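Local coordinates for macrolide 2'-phosphotransferase MphH (Brachybacterium faecium, PDB 5UXD), which binds azithromycin and probably transfers a phosphate from a nucleotide to the 2'-hydroxyl of macrolide antibiotics, a reaction that would confer resistance, at residues A15-D20 and W83-S88; T28-I31 and F35-A38; V37-A42 and D47-L52; G66-M71 and A141-E146. One frame throughout, in Å; residues are numbered along the deposited sequence. Where two conformers were deposited one is given.

From the N terminus, helix 7-16 runs into 15-20, and contact 1 closes a loop of 62 residues by bringing 83-88 back to the end of that helix. Within that loop lie two consecutive beta hairpins. Contact 2 pairs 28-31 with 35-38, and contact 3 begins where it ends, sharing Val37 and Ala38 and continuing the same strand onto 47-52. Contacts 1 to 3 therefore all serve one antiparallel sheet, and contact 1 touches contact 3 where Leu19 meets Trp48. Contact 4 crosses contact 1: it starts inside the loop and ends at 141-146, joining helix 59-72, next to the N-terminal sheet, to the loop after helix 137-141 in the mainly helical part.

Contact 1 of 4, residues A15-D20 and W83-S88; sequences ARHGLD and WRISTS
His17 and Ile85 each hold the first atom of their main branch anti to the carbonyl carbon (chi1 -69° for His17 CG and -58° for Ile85 CG1), and these settings turn the imidazole and the isoleucine branches into the gap between a helix end and a sheet edge. The helix end is a Schellman motif: Gly18, with positive phi, is its C-prime residue, Gly18 N bonds Ala15 O at 3.0 Å, and Leu19 N reaches back to Ala14 O. Opposite it, Arg84 and Ile85 form a classic beta bulge against Ala92 of strand 91-94.

No hydrogen bond spans the two segments; the contact is van der Waals packing. Ile85 spreads two methyls over the turn. Its CG2 lies 4.1 Å from His17 CB, while CD1 reaches His17 O at 3.7 Å and also lies beside Leu19 CB. The Leu19 side chain is buried and also touches Trp48 of strand 47-53, which links the helix terminus to that strand.

The His17 ring is met obliquely by Thr87. His17 NE2 finds its polar partner in Glu89, and Thr87 OG1 is bonded to Leu90 O, so both polar ends are anchored by the turn leading to strand 91-94. Glu89, outside both segments, also pairs with Arg16 NH1, which fastens the end of helix 7-16 to the edge of the kinase-like N-terminal sheet. Where the two groups meet, His17 CE1 lies 3.6 Å from Thr87 OG1 and 3.7 Å from Thr87 CG2.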
loop_
_atom_site.group_PDB
_atom_site.type_symbol
_atom_site.label_atom_id
_atom_site.label_comp_id
_atom_site.label_asym_id
_atom_site.label_seq_id
_atom_site.Cartn_x
_atom_site.Cartn_y
_atom_site.Cartn_z
ATOM N N ALA A 15 22.235 -7.533 -18.163
ATOM C CA ALA A 15 23.650 -7.870 -18.252
ATOM C C ALA A 15 24.522 -6.644 -18.017
ATOM O O ALA A 15 25.522 -6.714 -17.295
ATOM C CB ALA A 15 23.960 -8.483 -19.621
ATOM N N ARG A 16 24.148 -5.502 -18.600
ATOM C CA ARG A 16 24.969 -4.308 -18.444
ATOM C C ARG A 16 24.938 -3.763 -17.018
ATOM O O ARG A 16 25.770 -2.914 -16.676
ATOM C CB ARG A 16 24.538 -3.237 -19.449
ATOM C CG ARG A 16 23.303 -2.447 -19.060
ATOM C CD ARG A 16 23.012 -1.347 -20.085
ATOM N NE ARG A 16 22.601 -1.917 -21.363
ATOM C CZ ARG A 16 21.414 -1.723 -21.935
ATOM N NH1 ARG A 16 20.503 -0.949 -21.357
ATOM N NH2 ARG A 16 21.139 -2.303 -23.096
ATOM N N HIS A 17 24.035 -4.257 -16.172
ATOM C CA HIS A 17 24.025 -3.898 -14.758
ATOM C C HIS A 17 24.541 -5.025 -13.866
ATOM O O HIS A 17 24.339 -4.994 -12.647
ATOM C CB HIS A 17 22.620 -3.458 -14.360
ATOM C CG HIS A 17 22.230 -2.157 -14.974
ATOM N ND1 HIS A 17 22.609 -0.946 -14.438
ATOM C CD2 HIS A 17 21.547 -1.874 -16.107
ATOM C CE1 HIS A 17 22.147 0.032 -15.199
ATOM N NE2 HIS A 17 21.504 -0.504 -16.223
ATOM N N GLY A 18 25.234 -5.998 -14.447
ATOM C CA GLY A 18 25.843 -7.073 -13.690
ATOM C C GLY A 18 24.955 -8.256 -13.378
ATOM O O GLY A 18 25.372 -9.120 -12.599
ATOM N N LEU A 19 23.755 -8.337 -13.961
ATOM C CA LEU A 19 22.810 -9.413 -13.658
ATOM C C LEU A 19 22.648 -10.312 -14.884
ATOM O O LEU A 19 22.093 -9.894 -15.905
ATOM C CB LEU A 19 21.475 -8.831 -13.184
ATOM C CG LEU A 19 20.402 -9.837 -12.799
ATOM C CD1 LEU A 19 20.874 -10.652 -11.616
ATOM C CD2 LEU A 19 19.091 -9.099 -12.462
ATOM N N ASP A 20 23.129 -11.548 -14.755
ATOM C CA ASP A 20 23.170 -12.519 -15.842
ATOM C C ASP A 20 21.990 -13.471 -15.674
ATOM O O ASP A 20 21.959 -14.259 -14.723
ATOM C CB ASP A 20 24.496 -13.278 -15.838
ATOM C CG ASP A 20 25.707 -12.354 -16.000
ATOM O OD1 ASP A 20 25.599 -11.344 -16.732
ATOM O OD2 ASP A 20 26.771 -12.652 -15.409
ATOM N N TRP A 83 16.651 -3.852 -3.013
ATOM C CA TRP A 83 17.019 -3.332 -4.330
ATOM C C TRP A 83 18.530 -3.408 -4.496
ATOM O O TRP A 83 19.265 -2.557 -3.997
ATOM C CB TRP A 83 16.535 -1.897 -4.499
ATOM C CG TRP A 83 15.059 -1.752 -4.605
ATOM C CD1 TRP A 83 14.117 -2.727 -4.419
ATOM C CD2 TRP A 83 14.336 -0.552 -4.928
ATOM N NE1 TRP A 83 12.863 -2.201 -4.603
ATOM C CE2 TRP A 83 12.970 -0.875 -4.925
ATOM C CE3 TRP A 83 14.719 0.761 -5.231
ATOM C CZ2 TRP A 83 11.974 0.071 -5.198
ATOM C CZ3 TRP A 83 13.735 1.696 -5.514
ATOM C CH2 TRP A 83 12.378 1.345 -5.499
ATOM N N ARG A 84 19.006 -4.421 -5.208
ATOM C CA ARG A 84 20.439 -4.538 -5.437
ATOM C C ARG A 84 20.907 -3.741 -6.644
ATOM O O ARG A 84 22.115 -3.509 -6.783
ATOM C CB ARG A 84 20.827 -6.008 -5.594
ATOM C CG ARG A 84 20.135 -6.934 -4.621
ATOM C CD ARG A 84 20.906 -7.040 -3.317
ATOM N NE ARG A 84 20.673 -8.318 -2.642
ATOM C CZ ARG A 84 21.183 -9.481 -3.036
ATOM N NH1 ARG A 84 21.974 -9.536 -4.098
ATOM N NH2 ARG A 84 20.908 -10.594 -2.364
ATOM N N ILE A 85 19.980 -3.347 -7.518
ATOM C CA ILE A 85 20.224 -2.442 -8.638
ATOM C C ILE A 85 19.124 -1.386 -8.588
ATOM O O ILE A 85 17.938 -1.729 -8.501
ATOM C CB ILE A 85 20.223 -3.183 -9.992
ATOM C CG1 ILE A 85 21.288 -4.295 -10.031
ATOM C CG2 ILE A 85 20.454 -2.209 -11.150
ATOM C CD1 ILE A 85 20.995 -5.345 -11.075
ATOM N N SER A 86 19.514 -0.106 -8.603
ATOM C CA SER A 86 18.551 1.005 -8.621
ATOM C C SER A 86 19.096 2.124 -9.509
ATOM O O SER A 86 19.923 2.934 -9.066
ATOM C CB SER A 86 18.249 1.512 -7.218
ATOM O OG SER A 86 17.214 2.477 -7.267
ATOM N N THR A 87 18.620 2.175 -10.758
ATOM C CA THR A 87 19.097 3.136 -11.747
ATOM C C THR A 87 17.906 3.699 -12.511
ATOM O O THR A 87 16.769 3.257 -12.338
ATOM C CB THR A 87 20.090 2.503 -12.747
ATOM O OG1 THR A 87 19.382 1.596 -13.599
ATOM C CG2 THR A 87 21.209 1.749 -12.026
ATOM N N SER A 88 18.189 4.658 -13.399
ATOM C CA SER A 88 17.142 5.264 -14.220
ATOM C C SER A 88 16.433 4.237 -15.096
ATOM O O SER A 88 15.238 4.382 -15.380
ATOM C CB SER A 88 17.742 6.362 -15.106
ATOM O OG SER A 88 18.152 7.479 -14.347
#

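Contact 2 of 4, residues T28-I31 and F35-A38; sequences TEEI and FRVA
The backbones of Thr28-Glu29 and Val37-Ala38 run antiparallel in a beta hairpin, with Glu29 and Val37 as the hydrogen-bonded pair (Glu29 N to Val37 O 2.8 Å, Val37 N to Glu29 O 3.2 Å) and Thr28 opposite Ala38 as the non-hydrogen-bonded pair. The direct pairing stops at Glu29 and Val37, and a water donates to both Glu29 O and Phe35 O to bridge the strands.

On the face that carries Thr28 and Ala38, Thr28 CG2 packs 3.9 Å from Ala38 CB. The charged side chains of Glu30 and Arg36 lie alongside each other, pointing the same way. Arg36 is extended from CG to NE, with CG anti to the backbone N (chi1 -162°), and its guanidinium grips the carboxylate side-on: NE takes Glu30 OE1 at 2.7 Å and NH2 takes OE2 at 3.2 Å, each on a syn lone pair, with the two planes 22° apart. Arg36 NH1 turns to Asp6, giving the cation a second anionic partner.

Glu30 belongs to the site that binds GDP in another structure of this protein, and its carboxylate is held from two directions: Thr28 OG1 donates to Glu30 OE2 at 2.7 Å from above the carboxylate plane.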
loop_
_atom_site.group_PDB
_atom_site.type_symbol
_atom_site.label_atom_id
_atom_site.label_comp_id
_atom_site.label_asym_id
_atom_site.label_seq_id
_atom_site.Cartn_x
_atom_site.Cartn_y
_atom_site.Cartn_z
ATOM N N THR A 28 7.216 -11.493 -18.513
ATOM C CA THR A 28 6.940 -10.088 -18.243
ATOM C C THR A 28 5.486 -9.892 -17.843
ATOM O O THR A 28 4.596 -10.627 -18.282
ATOM C CB THR A 28 7.254 -9.178 -19.446
ATOM O OG1 THR A 28 6.502 -9.601 -20.586
ATOM C CG2 THR A 28 8.749 -9.188 -19.771
ATOM N N GLU A 29 5.270 -8.891 -16.990
ATOM C CA GLU A 29 3.960 -8.314 -16.723
ATOM C C GLU A 29 3.937 -6.920 -17.341
ATOM O O GLU A 29 4.691 -6.036 -16.916
ATOM C CB GLU A 29 3.683 -8.243 -15.221
ATOM C CG GLU A 29 2.395 -7.529 -14.881
ATOM C CD GLU A 29 1.177 -8.285 -15.369
ATOM O OE1 GLU A 29 0.828 -9.312 -14.745
ATOM O OE2 GLU A 29 0.579 -7.859 -16.382
ATOM N N GLU A 30 3.091 -6.729 -18.347
ATOM C CA GLU A 30 3.064 -5.488 -19.115
ATOM C C GLU A 30 1.999 -4.501 -18.654
ATOM O O GLU A 30 1.909 -3.407 -19.220
ATOM C CB GLU A 30 2.850 -5.796 -20.602
ATOM C CG GLU A 30 3.649 -6.977 -21.128
ATOM C CD GLU A 30 5.086 -6.618 -21.444
ATOM O OE1 GLU A 30 5.501 -5.495 -21.101
ATOM O OE2 GLU A 30 5.796 -7.456 -22.041
ATOM N N ILE A 31 1.205 -4.840 -17.632
ATOM C CA ILE A 31 -0.009 -4.071 -17.349
ATOM C C ILE A 31 0.219 -2.831 -16.493
ATOM O O ILE A 31 -0.698 -2.007 -16.363
ATOM C CB ILE A 31 -1.062 -4.967 -16.668
ATOM C CG1 ILE A 31 -2.481 -4.483 -16.994
ATOM C CG2 ILE A 31 -0.834 -5.035 -15.162
ATOM C CD1 ILE A 31 -3.566 -5.220 -16.237
ATOM N N PHE A 35 5.584 1.120 -14.566
ATOM C CA PHE A 35 6.735 0.255 -14.758
ATOM C C PHE A 35 6.341 -0.949 -15.599
ATOM O O PHE A 35 5.212 -1.441 -15.530
ATOM C CB PHE A 35 7.316 -0.263 -13.440
ATOM C CG PHE A 35 7.792 0.808 -12.507
ATOM C CD1 PHE A 35 6.899 1.481 -11.697
ATOM C CD2 PHE A 35 9.136 1.114 -12.419
ATOM C CE1 PHE A 35 7.339 2.459 -10.831
ATOM C CE2 PHE A 35 9.582 2.089 -11.557
ATOM C CZ PHE A 35 8.682 2.760 -10.764
ATOM N N ARG A 36 7.287 -1.412 -16.397
ATOM C CA ARG A 36 7.237 -2.752 -16.960
ATOM C C ARG A 36 7.974 -3.669 -15.993
ATOM O O ARG A 36 9.006 -3.287 -15.448
ATOM C CB ARG A 36 7.888 -2.770 -18.339
ATOM C CG ARG A 36 7.538 -3.958 -19.201
ATOM C CD ARG A 36 8.303 -3.895 -20.500
ATOM N NE ARG A 36 8.156 -5.127 -21.258
ATOM C CZ ARG A 36 8.962 -5.491 -22.248
ATOM N NH1 ARG A 36 9.974 -4.705 -22.600
ATOM N NH2 ARG A 36 8.754 -6.637 -22.880
ATOM N N VAL A 37 7.424 -4.854 -15.740
ATOM C CA VAL A 37 7.985 -5.768 -14.748
ATOM C C VAL A 37 8.372 -7.074 -15.429
ATOM O O VAL A 37 7.593 -7.620 -16.219
ATOM C CB VAL A 37 6.998 -6.030 -13.598
ATOM C CG1 VAL A 37 7.568 -7.069 -12.638
ATOM C CG2 VAL A 37 6.665 -4.722 -12.865
ATOM N N ALA A 38 9.569 -7.572 -15.124
ATOM C CA ALA A 38 10.013 -8.870 -15.612
ATOM C C ALA A 38 10.499 -9.738 -14.457
ATOM O O ALA A 38 11.024 -9.242 -13.455
ATOM C CB ALA A 38 11.131 -8.735 -16.666
HETATM O O HOH W 1 3.878 -3.836 -15.207
#

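Contact 3 of 4, residues V37-A42 and D47-L52; sequences VAFARA and DWVLRL
Phe39 and Val49 lie side by side in the beta hairpin of strands 35-42 and 47-53, which belongs to the N-terminal sheet of this kinase-like fold. Four backbone hydrogen bonds close it, two between Ala38 and Leu50 and two between Ala40 and Trp48; Phe39 and Val49 between them form a non-hydrogen-bonded pair.

On the face bearing Val37, Phe39 and Val49, the phenyl ring meets its neighbour edge-on: Val49 CG2 lies 3.8 Å from Phe39 CD1, near the ring plane. Val49 CG1, anti to its backbone N (chi1 -178°), touches Phe39 CE1 and also Val37 CG1, each at 4.0 Å. Val49 also packs on Tyr93, and Arg51 farther along the same strand, like Tyr93, belongs to the site that holds GDP in another structure of this protein.

The opposite face carries small residues on one strand and large ones on the other. Ala38 CB stands 4.1 Å from Leu50 CB. The Trp48 indole stands out from this face, its CG anti to the carbonyl carbon (chi1 -79°), and CB of Ala42, a residue of the azithromycin pocket, approaches Trp48 CD1 obliquely at 3.6 Å; the indole is further packed by Ala92 and Pro94 of strand 91-94.

Near the loop end, Arg41 and Asp47 run alongside each other. A nearly eclipsed bend at Arg41 chi3 (-25°) turns the guanidinium so that one face is presented to the aspartate. The resulting salt bridge rests on charge alone, since no N-H aims at the oxygen: Asp47 OD2 sits over that face, 3.0 Å from Arg41 NH1.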
loop_
_atom_site.group_PDB
_atom_site.type_symbol
_atom_site.label_atom_id
_atom_site.label_comp_id
_atom_site.label_asym_id
_atom_site.label_seq_id
_atom_site.Cartn_x
_atom_site.Cartn_y
_atom_site.Cartn_z
ATOM N N VAL A 37 7.424 -4.854 -15.740
ATOM C CA VAL A 37 7.985 -5.768 -14.748
ATOM C C VAL A 37 8.372 -7.074 -15.429
ATOM O O VAL A 37 7.593 -7.620 -16.219
ATOM C CB VAL A 37 6.998 -6.030 -13.598
ATOM C CG1 VAL A 37 7.568 -7.069 -12.638
ATOM C CG2 VAL A 37 6.665 -4.722 -12.865
ATOM N N ALA A 38 9.569 -7.572 -15.124
ATOM C CA ALA A 38 10.013 -8.870 -15.612
ATOM C C ALA A 38 10.499 -9.738 -14.457
ATOM O O ALA A 38 11.024 -9.242 -13.455
ATOM C CB ALA A 38 11.131 -8.735 -16.666
ATOM N N PHE A 39 10.312 -11.048 -14.612
ATOM C CA PHE A 39 10.793 -12.050 -13.672
ATOM C C PHE A 39 11.689 -13.030 -14.414
ATOM O O PHE A 39 11.324 -13.505 -15.492
ATOM C CB PHE A 39 9.639 -12.833 -13.033
ATOM C CG PHE A 39 8.517 -11.971 -12.542
ATOM C CD1 PHE A 39 8.551 -11.433 -11.270
ATOM C CD2 PHE A 39 7.426 -11.701 -13.353
ATOM C CE1 PHE A 39 7.517 -10.642 -10.813
ATOM C CE2 PHE A 39 6.382 -10.909 -12.899
ATOM C CZ PHE A 39 6.429 -10.378 -11.632
ATOM N N ALA A 40 12.841 -13.359 -13.829
ATOM C CA ALA A 40 13.709 -14.354 -14.444
ATOM C C ALA A 40 14.562 -15.004 -13.371
ATOM O O ALA A 40 14.730 -14.463 -12.276
ATOM C CB ALA A 40 14.616 -13.735 -15.524
ATOM N N ARG A 41 15.109 -16.165 -13.708
ATOM C CA ARG A 41 16.106 -16.811 -12.869
ATOM C C ARG A 41 17.499 -16.390 -13.318
ATOM O O ARG A 41 17.780 -16.308 -14.517
ATOM C CB ARG A 41 15.957 -18.328 -12.915
ATOM C CG ARG A 41 16.714 -19.062 -11.818
ATOM C CD ARG A 41 16.370 -20.548 -11.784
ATOM N NE ARG A 41 15.051 -20.835 -12.341
ATOM C CZ ARG A 41 13.955 -21.032 -11.615
ATOM N NH1 ARG A 41 14.003 -20.963 -10.287
ATOM N NH2 ARG A 41 12.805 -21.295 -12.218
ATOM N N ALA A 42 18.366 -16.105 -12.350
ATOM C CA ALA A 42 19.745 -15.788 -12.684
ATOM C C ALA A 42 20.538 -17.071 -12.928
ATOM O O ALA A 42 20.117 -18.174 -12.568
ATOM C CB ALA A 42 20.387 -14.950 -11.578
ATOM N N ASP A 47 16.017 -16.336 -8.085
ATOM C CA ASP A 47 14.892 -15.690 -8.750
ATOM C C ASP A 47 14.945 -14.179 -8.553
ATOM O O ASP A 47 15.216 -13.695 -7.451
ATOM C CB ASP A 47 13.561 -16.226 -8.218
ATOM C CG ASP A 47 13.330 -17.678 -8.581
ATOM O OD1 ASP A 47 12.858 -18.440 -7.711
ATOM O OD2 ASP A 47 13.619 -18.059 -9.735
ATOM N N TRP A 48 14.645 -13.440 -9.625
ATOM C CA TRP A 48 14.785 -11.992 -9.648
ATOM C C TRP A 48 13.510 -11.340 -10.162
ATOM O O TRP A 48 12.772 -11.921 -10.965
ATOM C CB TRP A 48 15.976 -11.569 -10.531
ATOM C CG TRP A 48 17.298 -11.723 -9.845
ATOM C CD1 TRP A 48 18.055 -12.854 -9.759
ATOM C CD2 TRP A 48 18.006 -10.705 -9.116
ATOM N NE1 TRP A 48 19.193 -12.603 -9.028
ATOM C CE2 TRP A 48 19.181 -11.294 -8.619
ATOM C CE3 TRP A 48 17.748 -9.359 -8.834
ATOM C CZ2 TRP A 48 20.116 -10.581 -7.871
ATOM C CZ3 TRP A 48 18.676 -8.645 -8.090
ATOM C CH2 TRP A 48 19.845 -9.263 -7.614
ATOM N N VAL A 49 13.260 -10.125 -9.681
ATOM C CA VAL A 49 12.236 -9.232 -10.210
ATOM C C VAL A 49 12.931 -8.017 -10.813
ATOM O O VAL A 49 13.852 -7.450 -10.209
ATOM C CB VAL A 49 11.245 -8.799 -9.111
ATOM C CG1 VAL A 49 10.150 -7.895 -9.688
ATOM C CG2 VAL A 49 10.641 -10.021 -8.428
ATOM N N LEU A 50 12.491 -7.619 -12.002
ATOM C CA LEU A 50 13.021 -6.445 -12.679
ATOM C C LEU A 50 11.892 -5.441 -12.859
ATOM O O LEU A 50 10.800 -5.803 -13.303
ATOM C CB LEU A 50 13.639 -6.818 -14.031
ATOM C CG LEU A 50 14.960 -7.587 -13.947
ATOM C CD1 LEU A 50 14.722 -9.076 -13.662
ATOM C CD2 LEU A 50 15.776 -7.410 -15.221
ATOM N N ARG A 51 12.149 -4.185 -12.486
ATOM C CA ARG A 51 11.192 -3.100 -12.682
ATOM C C ARG A 51 11.799 -2.108 -13.660
ATOM O O ARG A 51 12.885 -1.576 -13.407
ATOM C CB ARG A 51 10.838 -2.404 -11.363
ATOM C CG ARG A 51 10.306 -3.335 -10.296
ATOM C CD ARG A 51 10.107 -2.576 -8.983
ATOM N NE ARG A 51 8.978 -1.655 -9.041
ATOM C CZ ARG A 51 8.897 -0.521 -8.346
ATOM N NH1 ARG A 51 9.888 -0.151 -7.549
ATOM N NH2 ARG A 51 7.823 0.249 -8.455
ATOM N N LEU A 52 11.111 -1.875 -14.780
ATOM C CA LEU A 52 11.628 -0.984 -15.815
ATOM C C LEU A 52 10.825 0.309 -15.844
ATOM O O LEU A 52 9.653 0.291 -16.251
ATOM C CB LEU A 52 11.585 -1.668 -17.180
ATOM C CG LEU A 52 12.697 -2.692 -17.445
ATOM C CD1 LEU A 52 12.494 -3.979 -16.652
ATOM C CD2 LEU A 52 12.746 -2.983 -18.924
#

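Contact 4 of 4, residues G66-M71 and A141-E146; sequences GRLLAM and AATGIE
Thr143, which meets Arg67, Leu68 and Met71 of helix 59-72, stands third in a type I turn that opens at Ala141. Ala141 O accepts Gly144 N at 3.1 Å, which rounds off the end of helix 137-141, and the chain passes through Ala142 to Thr143, whose CG2 packs on helix 59-72 and whose carbonyl O is bonded by Arg67.

Thr143 places OG1 between its backbone N and carbonyl carbon (chi1 72°), where it bonds Ala140 O within its own helix end. That setting leaves CG2 for the neighbouring helix: it packs 3.9 Å from Leu68 CA and equally close to Met71 CG, the methionine chain crossing at about a right angle. Thr143 CB meanwhile rests 4.0 Å from Arg67 CB.

Helix 59-72, which follows strand 47-53 of the kinase-like N-terminal sheet, here meets the mainly helical part of the phosphotransferase fold. Thr143 O receives both donors of a side-on grip from Arg67, NE at 2.9 Å and NH2 at 3.3 Å. The oxygen lies in the guanidinium plane, although NE comes from above the carbonyl plane and NH2 is tilted to the same face. Gly144 follows with positive phi, the first residue to leave helical geometry. Ile145 N then turns back in a weak bond to Thr143 OG1, and Glu146 carries the chain away through a backbone hydrogen bond to Val222.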
loop_
_atom_site.group_PDB
_atom_site.type_symbol
_atom_site.label_atom_id
_atom_site.label_comp_id
_atom_site.label_asym_id
_atom_site.label_seq_id
_atom_site.Cartn_x
_atom_site.Cartn_y
_atom_site.Cartn_z
ATOM N N GLY A 66 13.068 3.681 -2.549
ATOM C CA GLY A 66 14.341 3.017 -2.334
ATOM C C GLY A 66 14.977 3.407 -1.016
ATOM O O GLY A 66 15.518 2.560 -0.303
ATOM N N ARG A 67 14.927 4.696 -0.676
ATOM C CA ARG A 67 15.480 5.129 0.599
ATOM C C ARG A 67 14.693 4.538 1.757
ATOM O O ARG A 67 15.272 4.131 2.769
ATOM C CB ARG A 67 15.497 6.658 0.681
ATOM C CG ARG A 67 16.562 7.318 -0.201
ATOM C CD ARG A 67 16.708 8.822 0.090
ATOM N NE ARG A 67 15.549 9.594 -0.364
ATOM C CZ ARG A 67 15.410 10.124 -1.576
ATOM N NH1 ARG A 67 16.345 9.956 -2.499
ATOM N NH2 ARG A 67 14.315 10.811 -1.875
ATOM N N LEU A 68 13.369 4.471 1.619
ATOM C CA LEU A 68 12.546 3.883 2.668
ATOM C C LEU A 68 12.879 2.408 2.868
ATOM O O LEU A 68 13.076 1.953 4.001
ATOM C CB LEU A 68 11.076 4.072 2.325
ATOM C CG LEU A 68 10.157 3.445 3.354
ATOM C CD1 LEU A 68 10.248 4.227 4.644
ATOM C CD2 LEU A 68 8.777 3.459 2.795
ATOM N N LEU A 69 12.961 1.647 1.771
ATOM C CA LEU A 69 13.254 0.219 1.872
ATOM C C LEU A 69 14.612 -0.032 2.520
ATOM O O LEU A 69 14.771 -0.972 3.309
ATOM C CB LEU A 69 13.201 -0.422 0.483
ATOM C CG LEU A 69 11.816 -0.565 -0.147
ATOM C CD1 LEU A 69 11.930 -1.029 -1.606
ATOM C CD2 LEU A 69 10.991 -1.536 0.682
ATOM N N ALA A 70 15.609 0.790 2.187
ATOM C CA ALA A 70 16.944 0.591 2.746
ATOM C C ALA A 70 16.953 0.780 4.259
ATOM O O ALA A 70 17.566 -0.011 4.987
ATOM C CB ALA A 70 17.934 1.546 2.086
ATOM N N MET A 71 16.291 1.811 4.757
ATOM C CA MET A 71 16.294 2.048 6.192
ATOM C C MET A 71 15.358 1.152 6.977
ATOM O O MET A 71 15.558 0.947 8.161
ATOM C CB MET A 71 15.914 3.499 6.506
ATOM C CG MET A 71 14.450 3.837 6.275
ATOM S SD MET A 71 13.380 3.804 7.741
ATOM C CE MET A 71 14.563 3.479 9.024
ATOM N N ALA A 141 11.308 10.136 8.262
ATOM C CA ALA A 141 11.109 11.405 7.563
ATOM C C ALA A 141 12.265 11.734 6.625
ATOM O O ALA A 141 12.055 12.371 5.584
ATOM C CB ALA A 141 10.930 12.544 8.574
ATOM N N ALA A 142 13.491 11.331 6.976
ATOM C CA ALA A 142 14.644 11.667 6.142
ATOM C C ALA A 142 14.574 11.032 4.756
ATOM O O ALA A 142 15.276 11.488 3.849
ATOM C CB ALA A 142 15.949 11.257 6.836
ATOM N N THR A 143 13.731 10.011 4.564
ATOM C CA THR A 143 13.619 9.373 3.256
ATOM C C THR A 143 12.891 10.243 2.236
ATOM O O THR A 143 13.031 10.012 1.026
ATOM C CB THR A 143 12.888 8.040 3.377
ATOM O OG1 THR A 143 11.500 8.287 3.627
ATOM C CG2 THR A 143 13.466 7.202 4.509
ATOM N N GLY A 144 12.110 11.224 2.690
ATOM C CA GLY A 144 11.340 12.080 1.806
ATOM C C GLY A 144 9.847 11.823 1.808
ATOM O O GLY A 144 9.107 12.557 1.139
ATOM N N ILE A 145 9.375 10.815 2.545
ATOM C CA ILE A 145 7.942 10.569 2.620
ATOM C C ILE A 145 7.246 11.727 3.333
ATOM O O ILE A 145 7.855 12.501 4.088
ATOM C CB ILE A 145 7.657 9.233 3.324
ATOM C CG1 ILE A 145 8.175 9.272 4.763
ATOM C CG2 ILE A 145 8.280 8.079 2.554
ATOM C CD1 ILE A 145 7.803 8.023 5.585
ATOM N N GLU A 146 5.944 11.844 3.078
ATOM C CA GLU A 146 5.114 12.827 3.761
ATOM C C GLU A 146 5.077 12.544 5.256
ATOM O O GLU A 146 5.136 11.395 5.695
ATOM C CB GLU A 146 3.695 12.805 3.201
ATOM C CG GLU A 146 3.535 13.492 1.853
ATOM C CD GLU A 146 3.750 14.994 1.918
ATOM O OE1 GLU A 146 2.748 15.737 1.828
ATOM O OE2 GLU A 146 4.917 15.433 2.040
#